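Local coordinates for protein arginyl-tRNA synthetase, putative (Plasmodium falciparum, PDB 5JLD) that probably attaches L-arginine to its cognate tRNA at the expense of ATP, as a class I aminoacyl-tRNA synthetase, at residues E307-P312 with F356-D361. Sequence-based numbering, arbitrary orientation.
Sequences ENFKVP and FETIFD
Within the class I catalytic domain, the loop joining strands 301-304 and 313-316 packs against helix 353-364, a surface contact in which one aromatic ring packs on Glu357, Thr358 and, a turn on, Asp361. Phe309 carries it: with CG beside the backbone N (chi1 -54°), its ring reaches the helix, and the closest CA atoms, those of Phe309 and Thr358, are 6.6 Å apart. Thr358 lies over one face of the Phe309 ring, its backbone N 4.2 Å above the ring plane and offset toward the rim. The Thr358 hydroxyl OG1 lies 3.5 Å from Phe309 CG, yet its hydrogen-bond partner is the carbonyl O of Thr354, one turn earlier. At the far tip, Phe309 CZ meets Glu357 CB at 3.7 Å, an oblique aliphatic approach. Asp361 brings its CB to the ring edge, 4.0 Å from Phe309 CE2. Asp361 CG is anti to the backbone N (chi1 -175°), and Asp361 OD2 is hydrogen-bonded to Tyr304 OH and Ser306 OG; Ser306 OG also bonds Asn308 N, so the carboxylate is tied to the end of strand 301-304 and the start of the loop. Beyond the ring, Thr358 CG2 lies 4.0 Å from the carbonyl O of Val311.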
ATOM      1  N   GLU A 307      -7.191 -26.568  13.482  1.00 66.71           N
ATOM      2  CA  GLU A 307      -7.620 -26.527  14.876  1.00 76.24           C
ATOM      3  C   GLU A 307      -8.204 -25.157  15.213  1.00 68.76           C
ATOM      4  O   GLU A 307      -9.023 -25.020  16.124  1.00 60.65           O
ATOM      5  CB  GLU A 307      -6.427 -26.818  15.779  1.00 88.49           C
ATOM      6  CG  GLU A 307      -5.119 -26.376  15.121  1.00 98.57           C
ATOM      7  CD  GLU A 307      -3.895 -26.642  15.966  1.00105.97           C
ATOM      8  OE1 GLU A 307      -3.952 -27.541  16.833  1.00110.87           O
ATOM      9  OE2 GLU A 307      -2.869 -25.959  15.746  1.00103.14           O
ATOM     10  N   ASN A 308      -7.766 -24.145  14.466  1.00 64.22           N
ATOM     11  CA  ASN A 308      -8.107 -22.761  14.769  1.00 64.96           C
ATOM     12  C   ASN A 308      -9.181 -22.168  13.859  1.00 63.36           C
ATOM     13  O   ASN A 308      -9.606 -21.030  14.063  1.00 62.62           O
ATOM     14  CB  ASN A 308      -6.851 -21.892  14.711  1.00 66.43           C
ATOM     15  CG  ASN A 308      -5.803 -22.319  15.723  1.00 80.08           C
ATOM     16  OD1 ASN A 308      -4.642 -22.540  15.377  1.00 83.63           O
ATOM     17  ND2 ASN A 308      -6.213 -22.453  16.981  1.00 88.62           N
ATOM     18  N   PHE A 309      -9.633 -22.931  12.868  1.00 62.29           N
ATOM     19  CA  PHE A 309     -10.686 -22.441  11.975  1.00 59.21           C
ATOM     20  C   PHE A 309     -11.674 -23.549  11.693  1.00 62.04           C
ATOM     21  O   PHE A 309     -11.275 -24.698  11.474  1.00 66.70           O
ATOM     22  CB  PHE A 309     -10.086 -21.901  10.671  1.00 58.25           C
ATOM     23  CG  PHE A 309      -9.029 -20.852  10.885  1.00 53.85           C
ATOM     24  CD1 PHE A 309      -9.372 -19.520  11.037  1.00 49.99           C
ATOM     25  CD2 PHE A 309      -7.687 -21.205  10.943  1.00 54.73           C
ATOM     26  CE1 PHE A 309      -8.394 -18.557  11.247  1.00 54.70           C
ATOM     27  CE2 PHE A 309      -6.709 -20.248  11.148  1.00 50.54           C
ATOM     28  CZ  PHE A 309      -7.059 -18.926  11.302  1.00 54.46           C
ATOM     29  N   LYS A 310     -12.966 -23.221  11.716  1.00 57.59           N
ATOM     30  CA  LYS A 310     -13.990 -24.246  11.547  1.00 58.92           C
ATOM     31  C   LYS A 310     -14.010 -24.805  10.109  1.00 62.42           C
ATOM     32  O   LYS A 310     -14.033 -26.014   9.917  1.00 55.30           O
ATOM     33  CB  LYS A 310     -15.373 -23.706  11.913  1.00 54.80           C
ATOM     34  N   VAL A 311     -14.000 -23.921   9.113  1.00 54.83           N
ATOM     35  CA  VAL A 311     -14.101 -24.342   7.721  1.00 58.39           C
ATOM     36  C   VAL A 311     -12.792 -24.933   7.199  1.00 52.24           C
ATOM     37  O   VAL A 311     -11.762 -24.258   7.182  1.00 49.65           O
ATOM     38  CB  VAL A 311     -14.525 -23.174   6.810  1.00 60.87           C
ATOM     39  CG1 VAL A 311     -14.581 -23.631   5.344  1.00 56.78           C
ATOM     40  CG2 VAL A 311     -15.883 -22.627   7.251  1.00 55.53           C
ATOM     41  N   PRO A 312     -12.829 -26.205   6.780  1.00 46.53           N
ATOM     42  CA  PRO A 312     -11.641 -26.866   6.218  1.00 52.96           C
ATOM     43  C   PRO A 312     -11.267 -26.391   4.804  1.00 50.37           C
ATOM     44  O   PRO A 312     -12.109 -25.857   4.078  1.00 48.54           O
ATOM     45  CB  PRO A 312     -12.058 -28.339   6.186  1.00 44.15           C
ATOM     46  CG  PRO A 312     -13.528 -28.279   5.986  1.00 50.06           C
ATOM     47  CD  PRO A 312     -14.008 -27.091   6.755  1.00 47.34           C
ATOM     48  N   PHE A 356      -7.780 -17.067   3.803  1.00 49.37           N
ATOM     49  CA  PHE A 356      -6.326 -16.988   3.630  1.00 49.49           C
ATOM     50  C   PHE A 356      -5.613 -17.280   4.948  1.00 48.34           C
ATOM     51  O   PHE A 356      -4.529 -17.893   4.953  1.00 50.83           O
ATOM     52  CB  PHE A 356      -5.892 -15.640   3.026  1.00 44.56           C
ATOM     53  CG  PHE A 356      -6.116 -15.575   1.544  1.00 51.54           C
ATOM     54  CD1 PHE A 356      -5.249 -16.241   0.670  1.00 53.56           C
ATOM     55  CD2 PHE A 356      -7.224 -14.921   1.021  1.00 49.41           C
ATOM     56  CE1 PHE A 356      -5.465 -16.228  -0.708  1.00 48.65           C
ATOM     57  CE2 PHE A 356      -7.458 -14.905  -0.361  1.00 52.07           C
ATOM     58  CZ  PHE A 356      -6.575 -15.556  -1.228  1.00 52.04           C
ATOM     59  N   GLU A 357      -6.245 -16.924   6.060  1.00 46.90           N
ATOM     60  CA  GLU A 357      -5.647 -17.243   7.344  1.00 53.04           C
ATOM     61  C   GLU A 357      -5.583 -18.767   7.451  1.00 39.94           C
ATOM     62  O   GLU A 357      -4.559 -19.328   7.877  1.00 48.21           O
ATOM     63  CB  GLU A 357      -6.435 -16.609   8.502  1.00 56.25           C
ATOM     64  CG  GLU A 357      -6.144 -15.127   8.657  1.00 63.26           C
ATOM     65  CD  GLU A 357      -6.617 -14.550   9.978  1.00 70.23           C
ATOM     66  OE1 GLU A 357      -7.780 -14.804  10.359  1.00 72.43           O
ATOM     67  OE2 GLU A 357      -5.816 -13.848  10.637  1.00 74.28           O
ATOM     68  N   THR A 358      -6.634 -19.430   6.972  1.00 42.63           N
ATOM     69  CA  THR A 358      -6.647 -20.898   7.034  1.00 53.03           C
ATOM     70  C   THR A 358      -5.545 -21.457   6.131  1.00 52.51           C
ATOM     71  O   THR A 358      -4.953 -22.495   6.425  1.00 45.93           O
ATOM     72  CB  THR A 358      -7.995 -21.513   6.618  1.00 51.94           C
ATOM     73  OG1 THR A 358      -9.066 -20.919   7.365  1.00 51.90           O
ATOM     74  CG2 THR A 358      -7.988 -23.018   6.870  1.00 61.06           C
ATOM     75  N   ILE A 359      -5.246 -20.756   5.044  1.00 50.70           N
ATOM     76  CA  ILE A 359      -4.166 -21.231   4.193  1.00 46.37           C
ATOM     77  C   ILE A 359      -2.834 -21.041   4.917  1.00 46.98           C
ATOM     78  O   ILE A 359      -1.982 -21.946   4.901  1.00 44.61           O
ATOM     79  CB  ILE A 359      -4.172 -20.525   2.826  1.00 44.60           C
ATOM     80  CG1 ILE A 359      -5.333 -21.079   1.983  1.00 47.41           C
ATOM     81  CG2 ILE A 359      -2.833 -20.748   2.083  1.00 39.53           C
ATOM     82  CD1 ILE A 359      -5.776 -20.174   0.873  1.00 44.06           C
ATOM     83  N   PHE A 360      -2.677 -19.905   5.610  1.00 48.38           N
ATOM     84  CA  PHE A 360      -1.367 -19.592   6.191  1.00 49.75           C
ATOM     85  C   PHE A 360      -1.071 -20.623   7.277  1.00 49.49           C
ATOM     86  O   PHE A 360       0.023 -21.191   7.339  1.00 45.84           O
ATOM     87  CB  PHE A 360      -1.332 -18.177   6.766  1.00 52.80           C
ATOM     88  CG  PHE A 360      -1.501 -17.091   5.739  1.00 49.35           C
ATOM     89  CD1 PHE A 360      -1.342 -17.357   4.374  1.00 42.24           C
ATOM     90  CD2 PHE A 360      -1.818 -15.794   6.141  1.00 43.54           C
ATOM     91  CE1 PHE A 360      -1.511 -16.351   3.428  1.00 36.48           C
ATOM     92  CE2 PHE A 360      -1.978 -14.774   5.205  1.00 44.75           C
ATOM     93  CZ  PHE A 360      -1.819 -15.050   3.846  1.00 39.71           C
ATOM     94  N   ASP A 361      -2.086 -20.868   8.108  1.00 48.23           N
ATOM     95  CA  ASP A 361      -2.032 -21.903   9.130  1.00 51.08           C
ATOM     96  C   ASP A 361      -1.580 -23.265   8.563  1.00 49.60           C
ATOM     97  O   ASP A 361      -0.812 -23.981   9.209  1.00 48.24           O
ATOM     98  CB  ASP A 361      -3.404 -22.026   9.812  1.00 48.26           C
ATOM     99  CG  ASP A 361      -3.395 -22.994  10.981  1.00 57.05           C
ATOM    100  OD1 ASP A 361      -2.791 -22.672  12.027  1.00 60.44           O
ATOM    101  OD2 ASP A 361      -3.995 -24.087  10.851  1.00 56.10           O
TER